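Long-range contacts in chitinase (PDB 2CWR), which probably binds chitin through the chitin-binding domain crystallised here, as part of an enzyme that hydrolyses this polysaccharide: residues L12-N17 with Y25-N30; Q34-V39 with F66-W71; V49-S54 with G80-G85. All coordinates share one frame; numbering follows the deposited sequence.

Contact 1 of 3, residues L12-N17 with Y25-N30; sequences LEVKVN and YDVTLN
Glu13 has CG between its backbone N and carbonyl carbon (chi1 54°), the crowded position, and Asn30 has CG anti to its carbonyl carbon (chi1 -57°); these torsions let carboxylate and amide meet at one end of a beta hairpin. Its strands, 10-18 and 22-31, form one margin of a four-stranded antiparallel sheet. Asn30 ND2 donates to the anti lone pair of Glu13 OE2 at 2.9 Å, nearly straight at 171°, and the acceptor lies almost in the amide plane although the two flat groups are strongly inclined to each other. Asn30 ND2 also bonds to Ser11 OG, so an alanine in place of Asn30 would probably leave Glu13 OE2 and Ser11 OG without this shared donor and the carboxylate freer to turn. On the same face Glu13 CG packs 3.5 Å from Thr28 CB, their side chains running alongside each other. The backbone evidence for pairing is two reciprocal sets of bonds: Glu13 with Thr28, where Thr28 N reaches Glu13 O at 2.8 Å, and Lys15 with Asp26. The other face is mainly apolar. Leu12 CD1 meets Leu29 CD2 at 3.8 Å, and both residues also touch Val39 of the facing sheet. Val14 CG2 sits 3.9 Å from Val27 CG2 and at the edge of the Tyr25 ring, while Val16 CG1 makes a CH-pi contact over the ring face, 4.1 Å from the Tyr25 ring centroid.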
ATOM      1  N   LEU A  12      -2.570  10.049  -1.295  1.00 10.74           N
ATOM      2  CA  LEU A  12      -2.544   8.660  -1.705  1.00  9.10           C
ATOM      3  C   LEU A  12      -3.870   8.322  -2.346  1.00 10.30           C
ATOM      4  O   LEU A  12      -4.917   8.752  -1.875  1.00 10.65           O
ATOM      5  CB  LEU A  12      -2.322   7.728  -0.503  1.00 10.83           C
ATOM      6  CG  LEU A  12      -2.363   6.214  -0.791  1.00 13.14           C
ATOM      7  CD1 LEU A  12      -1.555   5.471   0.262  1.00 13.93           C
ATOM      8  CD2 LEU A  12      -3.810   5.706  -0.814  1.00 12.81           C
ATOM      9  N   GLU A  13      -3.825   7.580  -3.444  1.00  8.65           N
ATOM     10  CA  GLU A  13      -5.052   7.135  -4.073  1.00  9.03           C
ATOM     11  C   GLU A  13      -4.879   5.659  -4.371  1.00 10.38           C
ATOM     12  O   GLU A  13      -3.773   5.189  -4.634  1.00 10.15           O
ATOM     13  CB  GLU A  13      -5.369   7.921  -5.353  1.00 14.06           C
ATOM     14  CG  GLU A  13      -4.271   7.970  -6.388  1.00 13.37           C
ATOM     15  CD  GLU A  13      -4.685   8.785  -7.604  1.00 18.60           C
ATOM     16  OE1 GLU A  13      -5.533   8.305  -8.389  1.00 16.48           O
ATOM     17  OE2 GLU A  13      -4.170   9.912  -7.762  1.00 14.09           O
ATOM     18  N   VAL A  14      -5.970   4.918  -4.288  1.00  9.43           N
ATOM     19  CA  VAL A  14      -5.904   3.499  -4.556  1.00 10.15           C
ATOM     20  C   VAL A  14      -7.161   3.036  -5.265  1.00 11.92           C
ATOM     21  O   VAL A  14      -8.276   3.434  -4.916  1.00 12.02           O
ATOM     22  CB  VAL A  14      -5.709   2.691  -3.249  1.00 10.93           C
ATOM     23  CG1 VAL A  14      -6.824   2.997  -2.261  1.00 14.41           C
ATOM     24  CG2 VAL A  14      -5.664   1.198  -3.565  1.00 12.30           C
ATOM     25  N   LYS A  15      -6.959   2.217  -6.291  1.00 10.43           N
ATOM     26  CA  LYS A  15      -8.049   1.652  -7.075  1.00 13.22           C
ATOM     27  C   LYS A  15      -8.195   0.215  -6.585  1.00 12.83           C
ATOM     28  O   LYS A  15      -7.216  -0.533  -6.553  1.00 15.56           O
ATOM     29  CB  LYS A  15      -7.686   1.654  -8.561  1.00 16.28           C
ATOM     30  CG  LYS A  15      -8.811   1.210  -9.482  1.00 28.00           C
ATOM     31  CD  LYS A  15      -9.787   2.344  -9.750  1.00 43.01           C
ATOM     32  CE  LYS A  15      -9.211   3.348 -10.743  1.00 51.33           C
ATOM     33  NZ  LYS A  15      -7.884   3.887 -10.328  1.00 53.87           N
ATOM     34  N   VAL A  16      -9.411  -0.169  -6.213  1.00 11.63           N
ATOM     35  CA  VAL A  16      -9.657  -1.511  -5.698  1.00  9.97           C
ATOM     36  C   VAL A  16     -10.578  -2.343  -6.585  1.00 17.11           C
ATOM     37  O   VAL A  16     -11.597  -1.858  -7.075  1.00 17.18           O
ATOM     38  CB  VAL A  16     -10.283  -1.447  -4.291  1.00 15.29           C
ATOM     39  CG1 VAL A  16     -10.392  -2.848  -3.702  1.00 18.57           C
ATOM     40  CG2 VAL A  16      -9.452  -0.542  -3.394  1.00 17.34           C
ATOM     41  N   ASN A  17     -10.202  -3.600  -6.784  1.00 14.14           N
ATOM     42  CA  ASN A  17     -10.985  -4.533  -7.582  1.00 18.48           C
ATOM     43  C   ASN A  17     -11.098  -5.819  -6.774  1.00 17.12           C
ATOM     44  O   ASN A  17     -10.162  -6.618  -6.723  1.00 17.96           O
ATOM     45  CB  ASN A  17     -10.295  -4.802  -8.921  1.00 21.42           C
ATOM     46  CG  ASN A  17     -10.939  -5.938  -9.691  1.00 31.94           C
ATOM     47  OD1 ASN A  17     -12.164  -6.017  -9.800  1.00 33.33           O
ATOM     48  ND2 ASN A  17     -10.113  -6.823 -10.238  1.00 33.74           N
ATOM     49  N   TYR A  25      -5.180  -4.074  -5.355  1.00 12.59           N
ATOM     50  CA  TYR A  25      -5.040  -2.690  -4.945  1.00  9.47           C
ATOM     51  C   TYR A  25      -3.939  -2.027  -5.764  1.00 11.40           C
ATOM     52  O   TYR A  25      -2.770  -2.401  -5.669  1.00  9.84           O
ATOM     53  CB  TYR A  25      -4.697  -2.612  -3.454  1.00  9.40           C
ATOM     54  CG  TYR A  25      -5.798  -3.142  -2.563  1.00  9.90           C
ATOM     55  CD1 TYR A  25      -5.990  -4.515  -2.392  1.00 12.87           C
ATOM     56  CD2 TYR A  25      -6.682  -2.269  -1.930  1.00  9.55           C
ATOM     57  CE1 TYR A  25      -7.041  -5.003  -1.614  1.00 11.44           C
ATOM     58  CE2 TYR A  25      -7.735  -2.746  -1.151  1.00 12.85           C
ATOM     59  CZ  TYR A  25      -7.908  -4.113  -0.999  1.00 13.97           C
ATOM     60  OH  TYR A  25      -8.948  -4.588  -0.232  1.00 15.93           O
ATOM     61  N   ASP A  26      -4.325  -1.053  -6.583  1.00  9.89           N
ATOM     62  CA  ASP A  26      -3.379  -0.315  -7.420  1.00 10.01           C
ATOM     63  C   ASP A  26      -3.223   1.046  -6.763  1.00 10.23           C
ATOM     64  O   ASP A  26      -4.132   1.875  -6.813  1.00  9.77           O
ATOM     65  CB  ASP A  26      -3.939  -0.159  -8.833  1.00 11.63           C
ATOM     66  CG  ASP A  26      -4.064  -1.488  -9.558  1.00 17.33           C
ATOM     67  OD1 ASP A  26      -4.948  -1.610 -10.432  1.00 20.30           O
ATOM     68  OD2 ASP A  26      -3.274  -2.405  -9.259  1.00 15.83           O
ATOM     69  N   VAL A  27      -2.068   1.263  -6.146  1.00  9.90           N
ATOM     70  CA  VAL A  27      -1.799   2.499  -5.427  1.00  9.72           C
ATOM     71  C   VAL A  27      -0.979   3.517  -6.206  1.00 10.55           C
ATOM     72  O   VAL A  27      -0.051   3.158  -6.931  1.00 11.21           O
ATOM     73  CB  VAL A  27      -1.045   2.199  -4.101  1.00  9.85           C
ATOM     74  CG1 VAL A  27      -0.838   3.477  -3.301  1.00 10.45           C
ATOM     75  CG2 VAL A  27      -1.820   1.164  -3.282  1.00 11.20           C
ATOM     76  N   THR A  28      -1.342   4.788  -6.054  1.00  9.30           N
ATOM     77  CA  THR A  28      -0.612   5.878  -6.687  1.00 10.57           C
ATOM     78  C   THR A  28      -0.353   6.918  -5.615  1.00  9.72           C
ATOM     79  O   THR A  28      -1.273   7.339  -4.914  1.00 11.27           O
ATOM     80  CB  THR A  28      -1.401   6.541  -7.827  1.00 13.61           C
ATOM     81  OG1 THR A  28      -1.656   5.579  -8.853  1.00 11.59           O
ATOM     82  CG2 THR A  28      -0.596   7.699  -8.423  1.00 15.60           C
ATOM     83  N   LEU A  29       0.907   7.317  -5.480  1.00 11.38           N
ATOM     84  CA  LEU A  29       1.289   8.311  -4.492  1.00 10.90           C
ATOM     85  C   LEU A  29       1.621   9.614  -5.206  1.00 13.19           C
ATOM     86  O   LEU A  29       2.488   9.648  -6.079  1.00 13.23           O
ATOM     87  CB  LEU A  29       2.513   7.839  -3.705  1.00 12.91           C
ATOM     88  CG  LEU A  29       2.409   6.479  -3.009  1.00 12.58           C
ATOM     89  CD1 LEU A  29       3.694   6.200  -2.233  1.00 12.79           C
ATOM     90  CD2 LEU A  29       1.216   6.478  -2.066  1.00 10.65           C
ATOM     91  N   ASN A  30       0.918  10.677  -4.840  1.00 13.00           N
ATOM     92  CA  ASN A  30       1.149  11.985  -5.436  1.00 13.92           C
ATOM     93  C   ASN A  30       1.943  12.782  -4.413  1.00 14.99           C
ATOM     94  O   ASN A  30       1.382  13.363  -3.486  1.00 19.20           O
ATOM     95  CB  ASN A  30      -0.190  12.650  -5.743  1.00 13.67           C
ATOM     96  CG  ASN A  30      -1.062  11.791  -6.644  1.00 16.04           C
ATOM     97  OD1 ASN A  30      -0.702  11.506  -7.785  1.00 20.21           O
ATOM     98  ND2 ASN A  30      -2.209  11.366  -6.129  1.00 16.15           N
TER

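Contact 2 of 3, residues Q34-V39 with F66-W71; sequences QYDWTV and FTPVSW
Val39 and Phe66 exchange two backbone hydrogen bonds, from Phe66 N to Val39 O at 2.8 Å (178° at the hydrogen) and from Val39 N to Phe66 O at 2.9 Å. They form an antiparallel hydrogen-bonded pair between strands 38-43 and 63-68, neighbours in the five-stranded sheet of this domain. Past the pair the two segments are joined through a water, which donates to Asp36 OD2 and to Pro68 O, each 2.6 Å from its oxygen. Asp36 itself is the centre of an inverse gamma turn, closed by a weak bond from Trp37 N to Tyr35 O. Packing then takes over between the turn and Pro68. With CG between its backbone N and carbonyl carbon (chi1 52°), Trp37 brings its indole against the proline. Pro68 CD stands 3.5 Å from the centroid of the six-membered ring and 13° off its normal, a CH-pi contact over the face, and Pro68 CB lies 3.4 Å from Trp37 CE2. The indole is fixed further by a bond from NE1 to Asn72 O and by a stack with Phe79. The 34-39 segment packs closely against Pro68: Trp37 O comes within 3.1 Å of Pro68 CD, and Asp36 OD2 lies 3.3 Å from Pro68 CG.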
ATOM      1  N   GLN A  34      10.691  13.513  -4.247  1.00 22.12           N
ATOM      2  CA  GLN A  34      11.077  12.110  -4.202  1.00 22.69           C
ATOM      3  C   GLN A  34      11.429  11.708  -2.777  1.00 22.36           C
ATOM      4  O   GLN A  34      12.229  12.369  -2.111  1.00 24.38           O
ATOM      5  CB  GLN A  34      12.262  11.861  -5.138  1.00 24.20           C
ATOM      6  CG  GLN A  34      11.950  12.184  -6.591  1.00 29.93           C
ATOM      7  CD  GLN A  34      13.090  11.847  -7.528  1.00 36.71           C
ATOM      8  OE1 GLN A  34      14.218  12.305  -7.344  1.00 44.12           O
ATOM      9  NE2 GLN A  34      12.800  11.044  -8.547  1.00 39.45           N
ATOM     10  N   TYR A  35      10.816  10.628  -2.304  1.00 18.69           N
ATOM     11  CA  TYR A  35      11.059  10.151  -0.951  1.00 17.76           C
ATOM     12  C   TYR A  35      11.122   8.636  -0.892  1.00 20.42           C
ATOM     13  O   TYR A  35      10.595   7.945  -1.765  1.00 17.87           O
ATOM     14  CB  TYR A  35       9.940  10.600  -0.002  1.00 20.01           C
ATOM     15  CG  TYR A  35       9.685  12.086   0.053  1.00 18.37           C
ATOM     16  CD1 TYR A  35       8.993  12.739  -0.970  1.00 19.77           C
ATOM     17  CD2 TYR A  35      10.123  12.840   1.137  1.00 22.59           C
ATOM     18  CE1 TYR A  35       8.745  14.114  -0.907  1.00 18.28           C
ATOM     19  CE2 TYR A  35       9.883  14.207   1.211  1.00 23.73           C
ATOM     20  CZ  TYR A  35       9.195  14.838   0.189  1.00 21.84           C
ATOM     21  OH  TYR A  35       8.964  16.192   0.274  1.00 22.21           O
ATOM     22  N   ASP A  36      11.773   8.128   0.146  1.00 19.52           N
ATOM     23  CA  ASP A  36      11.851   6.691   0.362  1.00 22.83           C
ATOM     24  C   ASP A  36      10.637   6.504   1.270  1.00 18.65           C
ATOM     25  O   ASP A  36      10.759   6.295   2.475  1.00 21.05           O
ATOM     26  CB  ASP A  36      13.152   6.327   1.083  1.00 23.00           C
ATOM     27  CG  ASP A  36      13.470   4.840   1.011  1.00 31.55           C
ATOM     28  OD1 ASP A  36      14.575   4.449   1.440  1.00 32.95           O
ATOM     29  OD2 ASP A  36      12.619   4.062   0.531  1.00 21.93           O
ATOM     30  N   TRP A  37       9.461   6.619   0.661  1.00 16.86           N
ATOM     31  CA  TRP A  37       8.180   6.535   1.352  1.00 15.63           C
ATOM     32  C   TRP A  37       7.824   5.218   2.029  1.00 12.98           C
ATOM     33  O   TRP A  37       8.505   4.211   1.874  1.00 12.86           O
ATOM     34  CB  TRP A  37       7.057   6.915   0.381  1.00 13.83           C
ATOM     35  CG  TRP A  37       7.096   6.158  -0.915  1.00 12.49           C
ATOM     36  CD1 TRP A  37       7.624   6.583  -2.097  1.00 10.57           C
ATOM     37  CD2 TRP A  37       6.584   4.842  -1.153  1.00 12.43           C
ATOM     38  NE1 TRP A  37       7.469   5.616  -3.064  1.00 12.20           N
ATOM     39  CE2 TRP A  37       6.834   4.536  -2.510  1.00 10.55           C
ATOM     40  CE3 TRP A  37       5.938   3.891  -0.351  1.00 12.69           C
ATOM     41  CZ2 TRP A  37       6.461   3.314  -3.087  1.00 11.86           C
ATOM     42  CZ3 TRP A  37       5.567   2.674  -0.923  1.00 10.36           C
ATOM     43  CH2 TRP A  37       5.831   2.399  -2.280  1.00 11.31           C
ATOM     44  N   THR A  38       6.731   5.256   2.783  1.00 13.31           N
ATOM     45  CA  THR A  38       6.223   4.094   3.498  1.00 13.77           C
ATOM     46  C   THR A  38       4.704   4.096   3.416  1.00 13.98           C
ATOM     47  O   THR A  38       4.074   5.129   3.630  1.00 14.38           O
ATOM     48  CB  THR A  38       6.610   4.137   4.990  1.00 17.81           C
ATOM     49  OG1 THR A  38       8.033   4.053   5.119  1.00 17.93           O
ATOM     50  CG2 THR A  38       5.970   2.980   5.744  1.00 17.02           C
ATOM     51  N   VAL A  39       4.118   2.951   3.084  1.00 11.91           N
ATOM     52  CA  VAL A  39       2.664   2.836   3.033  1.00  8.94           C
ATOM     53  C   VAL A  39       2.304   1.671   3.941  1.00 13.33           C
ATOM     54  O   VAL A  39       2.732   0.538   3.710  1.00 11.36           O
ATOM     55  CB  VAL A  39       2.145   2.577   1.597  1.00  8.49           C
ATOM     56  CG1 VAL A  39       0.652   2.271   1.628  1.00 11.98           C
ATOM     57  CG2 VAL A  39       2.389   3.809   0.730  1.00 11.95           C
ATOM     58  N   PHE A  66       4.699  -1.341   2.932  1.00  9.70           N
ATOM     59  CA  PHE A  66       5.277  -1.306   1.600  1.00  9.00           C
ATOM     60  C   PHE A  66       6.230  -0.125   1.488  1.00 10.34           C
ATOM     61  O   PHE A  66       5.934   0.972   1.961  1.00 12.53           O
ATOM     62  CB  PHE A  66       4.177  -1.182   0.540  1.00 11.10           C
ATOM     63  CG  PHE A  66       3.392  -2.441   0.331  1.00 10.11           C
ATOM     64  CD1 PHE A  66       3.973  -3.540  -0.297  1.00  8.67           C
ATOM     65  CD2 PHE A  66       2.069  -2.534   0.762  1.00 12.94           C
ATOM     66  CE1 PHE A  66       3.251  -4.716  -0.493  1.00  9.91           C
ATOM     67  CE2 PHE A  66       1.335  -3.706   0.571  1.00 11.09           C
ATOM     68  CZ  PHE A  66       1.926  -4.798  -0.058  1.00 10.18           C
ATOM     69  N   THR A  67       7.383  -0.374   0.879  1.00  8.54           N
ATOM     70  CA  THR A  67       8.398   0.648   0.666  1.00  9.80           C
ATOM     71  C   THR A  67       8.817   0.559  -0.797  1.00 10.89           C
ATOM     72  O   THR A  67       8.677  -0.487  -1.429  1.00 11.65           O
ATOM     73  CB  THR A  67       9.604   0.430   1.586  1.00  9.91           C
ATOM     74  OG1 THR A  67      10.035  -0.932   1.496  1.00 10.75           O
ATOM     75  CG2 THR A  67       9.226   0.759   3.031  1.00 11.94           C
ATOM     76  N   PRO A  68       9.350   1.652  -1.356  1.00 12.11           N
ATOM     77  CA  PRO A  68       9.752   1.626  -2.762  1.00 12.11           C
ATOM     78  C   PRO A  68      11.020   0.903  -3.161  1.00 12.33           C
ATOM     79  O   PRO A  68      11.973   0.808  -2.389  1.00 14.14           O
ATOM     80  CB  PRO A  68       9.843   3.107  -3.112  1.00 13.92           C
ATOM     81  CG  PRO A  68      10.363   3.700  -1.831  1.00 10.46           C
ATOM     82  CD  PRO A  68       9.508   3.001  -0.785  1.00  9.71           C
ATOM     83  N   VAL A  69      11.007   0.382  -4.381  1.00 14.53           N
ATOM     84  CA  VAL A  69      12.191  -0.231  -4.943  1.00 13.33           C
ATOM     85  C   VAL A  69      12.928   1.025  -5.436  1.00 13.52           C
ATOM     86  O   VAL A  69      12.313   2.082  -5.582  1.00 16.95           O
ATOM     87  CB  VAL A  69      11.852  -1.186  -6.108  1.00 10.70           C
ATOM     88  CG1 VAL A  69      11.261  -2.477  -5.553  1.00 16.19           C
ATOM     89  CG2 VAL A  69      10.877  -0.526  -7.066  1.00 14.82           C
ATOM     90  N   SER A  70      14.228   0.916  -5.685  1.00 18.31           N
ATOM     91  CA  SER A  70      15.052   2.062  -6.086  1.00 20.20           C
ATOM     92  C   SER A  70      14.498   3.115  -7.052  1.00 17.47           C
ATOM     93  O   SER A  70      14.674   4.309  -6.820  1.00 21.30           O
ATOM     94  CB  SER A  70      16.402   1.568  -6.622  1.00 20.70           C
ATOM     95  OG  SER A  70      16.247   0.859  -7.837  1.00 24.58           O
ATOM     96  N   TRP A  71      13.834   2.688  -8.119  1.00 17.40           N
ATOM     97  CA  TRP A  71      13.315   3.620  -9.124  1.00 21.21           C
ATOM     98  C   TRP A  71      11.920   4.196  -8.876  1.00 19.89           C
ATOM     99  O   TRP A  71      11.447   5.035  -9.645  1.00 21.62           O
ATOM    100  CB  TRP A  71      13.292   2.933 -10.489  1.00 20.94           C
ATOM    101  CG  TRP A  71      12.487   1.660 -10.486  1.00 19.19           C
ATOM    102  CD1 TRP A  71      12.959   0.392 -10.295  1.00 21.66           C
ATOM    103  CD2 TRP A  71      11.062   1.539 -10.615  1.00 19.48           C
ATOM    104  NE1 TRP A  71      11.921  -0.508 -10.297  1.00 20.59           N
ATOM    105  CE2 TRP A  71      10.746   0.167 -10.490  1.00 21.01           C
ATOM    106  CE3 TRP A  71      10.023   2.458 -10.822  1.00 18.62           C
ATOM    107  CZ2 TRP A  71       9.431  -0.309 -10.563  1.00 21.61           C
ATOM    108  CZ3 TRP A  71       8.714   1.982 -10.894  1.00 22.31           C
ATOM    109  CH2 TRP A  71       8.433   0.610 -10.764  1.00 21.14           C
TER
HETATM  110  O   HOH W   1      12.747   1.547   0.033  1.00 15.49           O

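Contact 3 of 3, residues V49-S54 with G80-G85; sequences VGSFWS and GFIVNG
In the antiparallel pairing of edge strand 48-53 with strand 76-84, the Trp53 indole lies flat over the backbone of Gly80. Trp53 CG takes the position between its backbone N and carbonyl carbon (chi1 53°), which folds the ring across to the neighbouring strand. Gly80 O sits 3.5 Å above the indole plane, over its centre, and Gly80 CA is 3.5 Å from Trp53 CE2; a side chain on Gly80 would collide with the ring. Trp53 N donates to the same Gly80 O at 3.0 Å, while the return bond from Gly80 N to Trp53 O is weak. The far rim of the indole, at CZ3, reaches Ile82 CG1 at 4.1 Å. Further along, the strand carries a beta bulge: Gly50 and Ser51 together face Ile82. Gly50 N donates to Ile82 O at 2.8 Å and Ile82 N to Ser51 O at 3.0 Å, while non-hydrogen-bonded pairs Val49-Val83 and Phe52-Phe81 bracket the irregularity. Gly50 has a helix-like backbone (phi -83°, psi -37°), and the extra residue lets Val49 and Phe52 emerge on one face. There Phe81, whose ring stacks on Phe66 of the other sheet, has its CB 3.8 Å from Phe52 CB.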
ATOM      1  N   VAL A  49      -1.367 -11.053   1.981  1.00 16.07           N
ATOM      2  CA  VAL A  49      -0.943 -10.552   0.675  1.00 13.47           C
ATOM      3  C   VAL A  49      -0.425 -11.688  -0.207  1.00 16.12           C
ATOM      4  O   VAL A  49       0.513 -12.396   0.161  1.00 18.12           O
ATOM      5  CB  VAL A  49       0.159  -9.481   0.829  1.00 12.90           C
ATOM      6  CG1 VAL A  49       0.624  -8.999  -0.549  1.00 10.54           C
ATOM      7  CG2 VAL A  49      -0.370  -8.313   1.647  1.00 14.83           C
ATOM      8  N   GLY A  50      -1.051 -11.855  -1.370  1.00 13.41           N
ATOM      9  CA  GLY A  50      -0.667 -12.906  -2.296  1.00 17.17           C
ATOM     10  C   GLY A  50       0.507 -12.564  -3.197  1.00 17.95           C
ATOM     11  O   GLY A  50       1.320 -13.428  -3.513  1.00 19.37           O
ATOM     12  N   SER A  51       0.584 -11.310  -3.630  1.00 12.89           N
ATOM     13  CA  SER A  51       1.675 -10.860  -4.483  1.00 12.31           C
ATOM     14  C   SER A  51       1.695  -9.342  -4.472  1.00 10.09           C
ATOM     15  O   SER A  51       0.750  -8.702  -4.001  1.00 11.33           O
ATOM     16  CB  SER A  51       1.493 -11.366  -5.921  1.00 11.95           C
ATOM     17  OG  SER A  51       0.320 -10.838  -6.516  1.00 13.11           O
ATOM     18  N   PHE A  52       2.778  -8.766  -4.982  1.00  9.50           N
ATOM     19  CA  PHE A  52       2.913  -7.316  -5.032  1.00 10.67           C
ATOM     20  C   PHE A  52       3.953  -6.944  -6.083  1.00 10.79           C
ATOM     21  O   PHE A  52       4.695  -7.805  -6.570  1.00 13.20           O
ATOM     22  CB  PHE A  52       3.329  -6.769  -3.658  1.00 10.49           C
ATOM     23  CG  PHE A  52       4.605  -7.361  -3.130  1.00  9.53           C
ATOM     24  CD1 PHE A  52       4.616  -8.632  -2.560  1.00 10.42           C
ATOM     25  CD2 PHE A  52       5.809  -6.671  -3.253  1.00  8.95           C
ATOM     26  CE1 PHE A  52       5.809  -9.213  -2.124  1.00 12.26           C
ATOM     27  CE2 PHE A  52       7.006  -7.243  -2.822  1.00 11.90           C
ATOM     28  CZ  PHE A  52       7.003  -8.517  -2.257  1.00 11.79           C
ATOM     29  N   TRP A  53       4.000  -5.666  -6.438  1.00 10.54           N
ATOM     30  CA  TRP A  53       4.951  -5.197  -7.439  1.00 11.56           C
ATOM     31  C   TRP A  53       5.333  -3.737  -7.243  1.00 10.66           C
ATOM     32  O   TRP A  53       4.573  -2.954  -6.660  1.00 10.22           O
ATOM     33  CB  TRP A  53       4.361  -5.399  -8.843  1.00 10.11           C
ATOM     34  CG  TRP A  53       2.994  -4.792  -9.014  1.00 12.08           C
ATOM     35  CD1 TRP A  53       2.700  -3.517  -9.415  1.00 12.11           C
ATOM     36  CD2 TRP A  53       1.739  -5.430  -8.757  1.00 10.89           C
ATOM     37  NE1 TRP A  53       1.338  -3.326  -9.422  1.00 11.38           N
ATOM     38  CE2 TRP A  53       0.725  -4.484  -9.023  1.00 10.35           C
ATOM     39  CE3 TRP A  53       1.372  -6.713  -8.326  1.00 12.73           C
ATOM     40  CZ2 TRP A  53      -0.635  -4.778  -8.870  1.00 12.73           C
ATOM     41  CZ3 TRP A  53       0.020  -7.005  -8.174  1.00 14.14           C
ATOM     42  CH2 TRP A  53      -0.967  -6.038  -8.446  1.00 12.48           C
ATOM     43  N   SER A  54       6.522  -3.392  -7.733  1.00 11.51           N
ATOM     44  CA  SER A  54       7.066  -2.036  -7.658  1.00 10.12           C
ATOM     45  C   SER A  54       7.352  -1.588  -6.237  1.00  9.65           C
ATOM     46  O   SER A  54       7.483  -0.394  -5.967  1.00 11.52           O
ATOM     47  CB  SER A  54       6.114  -1.047  -8.329  1.00 12.77           C
ATOM     48  OG  SER A  54       5.894  -1.414  -9.678  1.00 15.48           O
ATOM     49  N   GLY A  80       1.449  -1.862  -6.469  1.00  7.96           N
ATOM     50  CA  GLY A  80       0.205  -2.547  -6.195  1.00  7.00           C
ATOM     51  C   GLY A  80       0.400  -3.887  -5.530  1.00  7.35           C
ATOM     52  O   GLY A  80       1.516  -4.395  -5.434  1.00  8.64           O
ATOM     53  N   PHE A  81      -0.703  -4.460  -5.071  1.00  8.42           N
ATOM     54  CA  PHE A  81      -0.655  -5.750  -4.408  1.00  9.20           C
ATOM     55  C   PHE A  81      -2.019  -6.406  -4.441  1.00  9.15           C
ATOM     56  O   PHE A  81      -3.036  -5.751  -4.678  1.00 10.25           O
ATOM     57  CB  PHE A  81      -0.169  -5.584  -2.960  1.00  8.83           C
ATOM     58  CG  PHE A  81      -0.986  -4.621  -2.140  1.00  8.61           C
ATOM     59  CD1 PHE A  81      -2.002  -5.080  -1.307  1.00  9.12           C
ATOM     60  CD2 PHE A  81      -0.738  -3.249  -2.198  1.00 10.38           C
ATOM     61  CE1 PHE A  81      -2.757  -4.192  -0.543  1.00 11.28           C
ATOM     62  CE2 PHE A  81      -1.489  -2.354  -1.436  1.00  7.51           C
ATOM     63  CZ  PHE A  81      -2.501  -2.828  -0.607  1.00 10.78           C
ATOM     64  N   ILE A  82      -2.024  -7.714  -4.224  1.00 10.04           N
ATOM     65  CA  ILE A  82      -3.252  -8.491  -4.217  1.00 12.96           C
ATOM     66  C   ILE A  82      -3.410  -9.075  -2.824  1.00 11.66           C
ATOM     67  O   ILE A  82      -2.446  -9.561  -2.230  1.00 13.64           O
ATOM     68  CB  ILE A  82      -3.187  -9.620  -5.271  1.00 16.03           C
ATOM     69  CG1 ILE A  82      -3.236  -9.005  -6.675  1.00 18.53           C
ATOM     70  CG2 ILE A  82      -4.323 -10.615  -5.052  1.00 15.72           C
ATOM     71  CD1 ILE A  82      -3.122 -10.014  -7.803  1.00 25.22           C
ATOM     72  N   VAL A  83      -4.623  -9.002  -2.294  1.00 13.43           N
ATOM     73  CA  VAL A  83      -4.893  -9.521  -0.965  1.00 14.43           C
ATOM     74  C   VAL A  83      -5.943 -10.612  -1.046  1.00 13.35           C
ATOM     75  O   VAL A  83      -6.983 -10.441  -1.685  1.00 14.96           O
ATOM     76  CB  VAL A  83      -5.406  -8.407  -0.019  1.00 13.36           C
ATOM     77  CG1 VAL A  83      -5.664  -8.977   1.369  1.00 11.36           C
ATOM     78  CG2 VAL A  83      -4.389  -7.281   0.063  1.00 14.71           C
ATOM     79  N   ASN A  84      -5.658 -11.737  -0.405  1.00 12.72           N
ATOM     80  CA  ASN A  84      -6.585 -12.858  -0.384  1.00 16.15           C
ATOM     81  C   ASN A  84      -7.158 -12.948   1.017  1.00 16.93           C
ATOM     82  O   ASN A  84      -6.468 -12.669   1.995  1.00 18.20           O
ATOM     83  CB  ASN A  84      -5.857 -14.159  -0.732  1.00 17.42           C
ATOM     84  CG  ASN A  84      -5.233 -14.127  -2.116  1.00 18.44           C
ATOM     85  OD1 ASN A  84      -4.016 -14.273  -2.265  1.00 24.15           O
ATOM     86  ND2 ASN A  84      -6.061 -13.940  -3.137  1.00 17.27           N
ATOM     87  N   GLY A  85      -8.425 -13.329   1.125  1.00 17.07           N
ATOM     88  CA  GLY A  85      -9.019 -13.435   2.440  1.00 17.72           C
ATOM     89  C   GLY A  85     -10.512 -13.669   2.418  1.00 15.57           C
ATOM     90  O   GLY A  85     -11.085 -13.986   1.375  1.00 15.87           O
TER

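From the N terminus, contact 1 closes first, joining two successive strands across the short turn between 18 and 22. The chain then passes through a loop into the five-stranded sheet, 34-39 opening contact 2, and returns to the four-stranded sheet at 49-54 to open contact 3. Contact 2 closes at 66-71 before contact 3 closes at 80-85, so these two cross, whereas contact 1 is in series with both. Contacts 1 and 3 share a sheet, joined by a probable hydrogen bond from Tyr25 N to Phe81 O at 2.8 Å. Contact 2 meets both: Leu29 CD1 lies 3.4 Å from Trp37 CD2, just ahead of strand 38-43, and across the sandwich Phe66 CE2 lies 3.5 Å from Phe81 CD2.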